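Local coordinates for oligopeptide-binding protein oppA (Lactococcus lactis, PDB 3DRF), which captures oligopeptides in a voluminous binding cavity and delivers them to an ABC transporter for uptake into the cell, as needed for growth in milk, at residues S185-Y189 / F190-V194; K155-S158 / G159-F162. One frame throughout, in Å; residues are numbered along the deposited sequence.

Interaction 1 (S185-Y189 / F190-V194)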
# COMPACT_ATOMS: atom_id res chain seq x y z
N SER A 185 -4.68 -4.72 13.64
CA SER A 185 -3.76 -5.15 12.61
C SER A 185 -3.51 -3.96 11.66
O SER A 185 -4.38 -3.14 11.41
CB SER A 185 -4.33 -6.37 11.87
OG SER A 185 -3.42 -6.80 10.88
N GLY A 186 -2.28 -3.89 11.16
CA GLY A 186 -1.86 -2.82 10.25
C GLY A 186 -1.36 -1.60 11.01
O GLY A 186 -1.10 -0.62 10.39
N ASN A 187 -1.22 -1.67 12.32
CA ASN A 187 -0.74 -0.49 13.10
C ASN A 187 0.70 0.04 12.75
O ASN A 187 0.99 1.16 12.93
CB ASN A 187 -0.90 -0.77 14.62
CG ASN A 187 0.08 -1.83 15.15
OD1 ASN A 187 1.24 -1.61 15.29
ND2 ASN A 187 -0.44 -3.00 15.41
N GLY A 188 1.56 -0.86 12.26
CA GLY A 188 2.92 -0.53 11.79
C GLY A 188 3.98 -0.41 12.88
O GLY A 188 5.12 -0.37 12.59
N TYR A 189 3.58 -0.37 14.14
CA TYR A 189 4.51 -0.25 15.31
C TYR A 189 5.14 -1.59 15.73
O TYR A 189 6.18 -1.61 16.29
CB TYR A 189 3.82 0.48 16.48
CG TYR A 189 3.60 1.96 16.16
CD1 TYR A 189 4.63 2.85 16.25
CD2 TYR A 189 2.36 2.43 15.71
CE1 TYR A 189 4.47 4.20 15.95
CE2 TYR A 189 2.17 3.79 15.38
CZ TYR A 189 3.25 4.66 15.51
OH TYR A 189 3.15 6.01 15.20
N PHE A 190 4.47 -2.69 15.42
CA PHE A 190 5.10 -4.03 15.46
C PHE A 190 4.62 -4.75 14.22
O PHE A 190 3.57 -4.52 13.71
CB PHE A 190 4.86 -4.80 16.77
CG PHE A 190 3.40 -5.11 17.06
CD1 PHE A 190 2.81 -6.30 16.60
CD2 PHE A 190 2.62 -4.22 17.84
CE1 PHE A 190 1.46 -6.58 16.91
CE2 PHE A 190 1.31 -4.51 18.12
CZ PHE A 190 0.72 -5.67 17.70
N LEU A 191 5.48 -5.61 13.72
CA LEU A 191 5.25 -6.32 12.45
C LEU A 191 4.49 -7.63 12.71
O LEU A 191 4.39 -8.10 13.81
CB LEU A 191 6.61 -6.58 11.71
CG LEU A 191 7.43 -5.28 11.41
CD1 LEU A 191 8.81 -5.59 10.79
CD2 LEU A 191 6.58 -4.30 10.48
N GLU A 192 4.00 -8.21 11.62
CA GLU A 192 3.01 -9.29 11.73
C GLU A 192 3.31 -10.48 10.87
O GLU A 192 2.45 -11.28 10.66
CB GLU A 192 1.59 -8.74 11.40
CG GLU A 192 1.18 -7.48 12.22
CD GLU A 192 -0.22 -7.00 11.93
OE1 GLU A 192 -1.11 -7.79 11.66
OE2 GLU A 192 -0.40 -5.82 12.02
N THR A 193 4.53 -10.58 10.36
CA THR A 193 4.94 -11.71 9.50
C THR A 193 6.23 -12.34 10.03
O THR A 193 6.93 -11.75 10.78
CB THR A 193 5.16 -11.23 8.03
OG1 THR A 193 6.21 -10.25 7.99
CG2 THR A 193 3.87 -10.59 7.45
N VAL A 194 6.47 -13.56 9.57
CA VAL A 194 7.73 -14.31 9.80
C VAL A 194 8.47 -14.54 8.47
O VAL A 194 7.92 -14.55 7.44
CB VAL A 194 7.43 -15.70 10.48
CG1 VAL A 194 7.13 -15.51 11.97
CG2 VAL A 194 6.29 -16.47 9.79
O HOH W 1 1.46 -3.79 12.12
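Glu192 reaches back across the loop with both carboxylate oxygens and takes up the hydroxyl of Ser185 and the backbone N of Gly186. Ser185 OG donates to Glu192 OE1 at 2.6 Å, and Gly186 N donates to Glu192 OE2 at 2.8 Å with a nearly straight N-H...O angle of 174°. Each oxygen spends its syn lone pair, so the two donors approach the carboxylate from its open end and fix its rotation. The Glu192 chain runs extended beyond CG (chi2 -177°), which brings the carboxylate to the Ser185-Gly186 link. A water bridges three groups of the loop: it donates to Glu192 OE2 and to Phe190 O and accepts from Gly188 N, giving OE2 a second donor.

Asn187 and Phe190 meet differently, their side chains crossing at about a right angle with amide and ring planes 54° apart. Asn187 ND2 lies over one face of the ring, 3.6 Å from Phe190 CE2, while the same ND2 hydrogen-bonds to Gln184 O. On the other branch, Asn187 OD1 accepts from Tyr189 N at 2.9 Å, closing an Asx turn, and takes a weak bond from Phe190 N.

Ser185 touches an apolar side chain of the bound peptide, and Tyr189 OH bonds to Asp509. The loop follows strand 170-174 and precedes helix 197-200, and Phe190 packs on Tyr119 and Tyr123 of helix 116-127 and on Val89 and Leu91 of strand 87-92.

Interaction 2 (K155-S158 / G159-F162)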
# COMPACT_ATOMS: atom_id res chain seq x y z
N LYS A 155 24.71 -4.09 16.66
CA LYS A 155 24.73 -5.34 15.87
C LYS A 155 23.56 -6.27 16.17
O LYS A 155 23.44 -7.27 15.53
CB LYS A 155 26.09 -6.03 16.03
CG LYS A 155 27.30 -5.23 15.40
CD LYS A 155 26.87 -4.40 14.17
CE LYS A 155 28.06 -3.63 13.57
NZ LYS A 155 27.72 -2.68 12.45
N THR A 156 22.73 -5.93 17.17
CA THR A 156 21.46 -6.63 17.45
C THR A 156 20.41 -5.56 17.67
O THR A 156 20.69 -4.42 17.79
CB THR A 156 21.55 -7.53 18.70
OG1 THR A 156 21.67 -6.68 19.84
CG2 THR A 156 22.82 -8.48 18.69
N ILE A 157 19.19 -6.06 17.72
CA ILE A 157 18.03 -5.24 18.05
C ILE A 157 17.74 -5.51 19.52
O ILE A 157 17.16 -6.49 19.88
CB ILE A 157 16.81 -5.57 17.19
CG1 ILE A 157 17.09 -5.42 15.69
CG2 ILE A 157 15.65 -4.64 17.59
CD1 ILE A 157 16.01 -6.10 14.75
N SER A 158 18.21 -4.60 20.34
CA SER A 158 18.17 -4.80 21.82
C SER A 158 16.76 -4.99 22.41
O SER A 158 16.59 -5.71 23.29
CB SER A 158 18.93 -3.66 22.54
OG SER A 158 18.23 -2.46 22.43
N GLY A 159 15.78 -4.34 21.79
CA GLY A 159 14.37 -4.40 22.22
C GLY A 159 13.62 -5.64 21.84
O GLY A 159 12.49 -5.74 22.21
N ILE A 160 14.22 -6.54 21.09
CA ILE A 160 13.55 -7.82 20.76
C ILE A 160 14.32 -8.95 21.45
O ILE A 160 15.45 -9.19 21.12
CB ILE A 160 13.52 -8.00 19.24
CG1 ILE A 160 12.71 -6.84 18.60
CG2 ILE A 160 12.91 -9.37 18.91
CD1 ILE A 160 12.52 -6.91 17.05
N THR A 161 13.63 -9.65 22.35
CA THR A 161 14.24 -10.74 23.10
C THR A 161 13.31 -11.97 23.07
O THR A 161 12.17 -11.92 22.65
CB THR A 161 14.58 -10.31 24.56
OG1 THR A 161 13.38 -9.88 25.24
CG2 THR A 161 15.64 -9.18 24.62
N PHE A 162 13.88 -13.07 23.55
CA PHE A 162 13.26 -14.39 23.38
C PHE A 162 13.17 -15.12 24.72
O PHE A 162 14.10 -15.79 25.12
CB PHE A 162 14.07 -15.24 22.38
CG PHE A 162 14.42 -14.48 21.11
CD1 PHE A 162 13.44 -14.07 20.24
CD2 PHE A 162 15.73 -14.16 20.80
CE1 PHE A 162 13.76 -13.42 19.06
CE2 PHE A 162 16.05 -13.49 19.64
CZ PHE A 162 15.05 -13.14 18.77
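Ile160 N donates to Ile157 O at 3.2 Å, the one hydrogen bond that spans this short connection. The N-H...O angle of 165° is close to straight, yet the donor stands 50° out of the carbonyl plane and therefore does not lie on a lone pair. Gly159 N is also 3.2 Å from Ile157 O, but its poor angle excludes a second bond. The backbone from Ile157 to Ile160 forms a type I beta turn, with Ser158 and Gly159 at its two central positions, which bends the chain sharply into strand 160-161, an outermost strand of a four-stranded antiparallel sheet. Across the turn the two isoleucines lie side by side and point the same way. Ile157 CG2 touches Ile160 CG1 at 3.8 Å and Ile160 CD1 at 3.9 Å; with CG2 anti to the backbone N of Ile157, this methyl branch faces its neighbour. At the exposed side, Thr161 CG2 rests 3.8 Å from Ser158 O. Ile157 also packs on Leu146 and Tyr149 of helix 146-150, whereas Ile160 meets Tyr123 of helix 116-127 and Ile171 of strand 170-174.

How the interactions relate
Interaction 2 closes before interaction 1 opens along the chain, with strand 170-174 between them; their centres are about 17 Å apart and their nearest atoms about 7 Å, without touching. Both pack against helix 116-127, where Tyr123 meets Phe190 of interaction 1 and Ile160 of interaction 2. Interaction 1 is the deeper, its centre about 14 Å from the chain centre against 28 Å, and its touching residues are mostly buried. A carboxylate with a bridging water, and separately an Asx-turn amide, order it, and Ser185 packs on the peptide. Interaction 2 mixes buried isoleucines with exposed Ser158 and Thr161 at a sheet edge, relying on one backbone bond and an apolar pair.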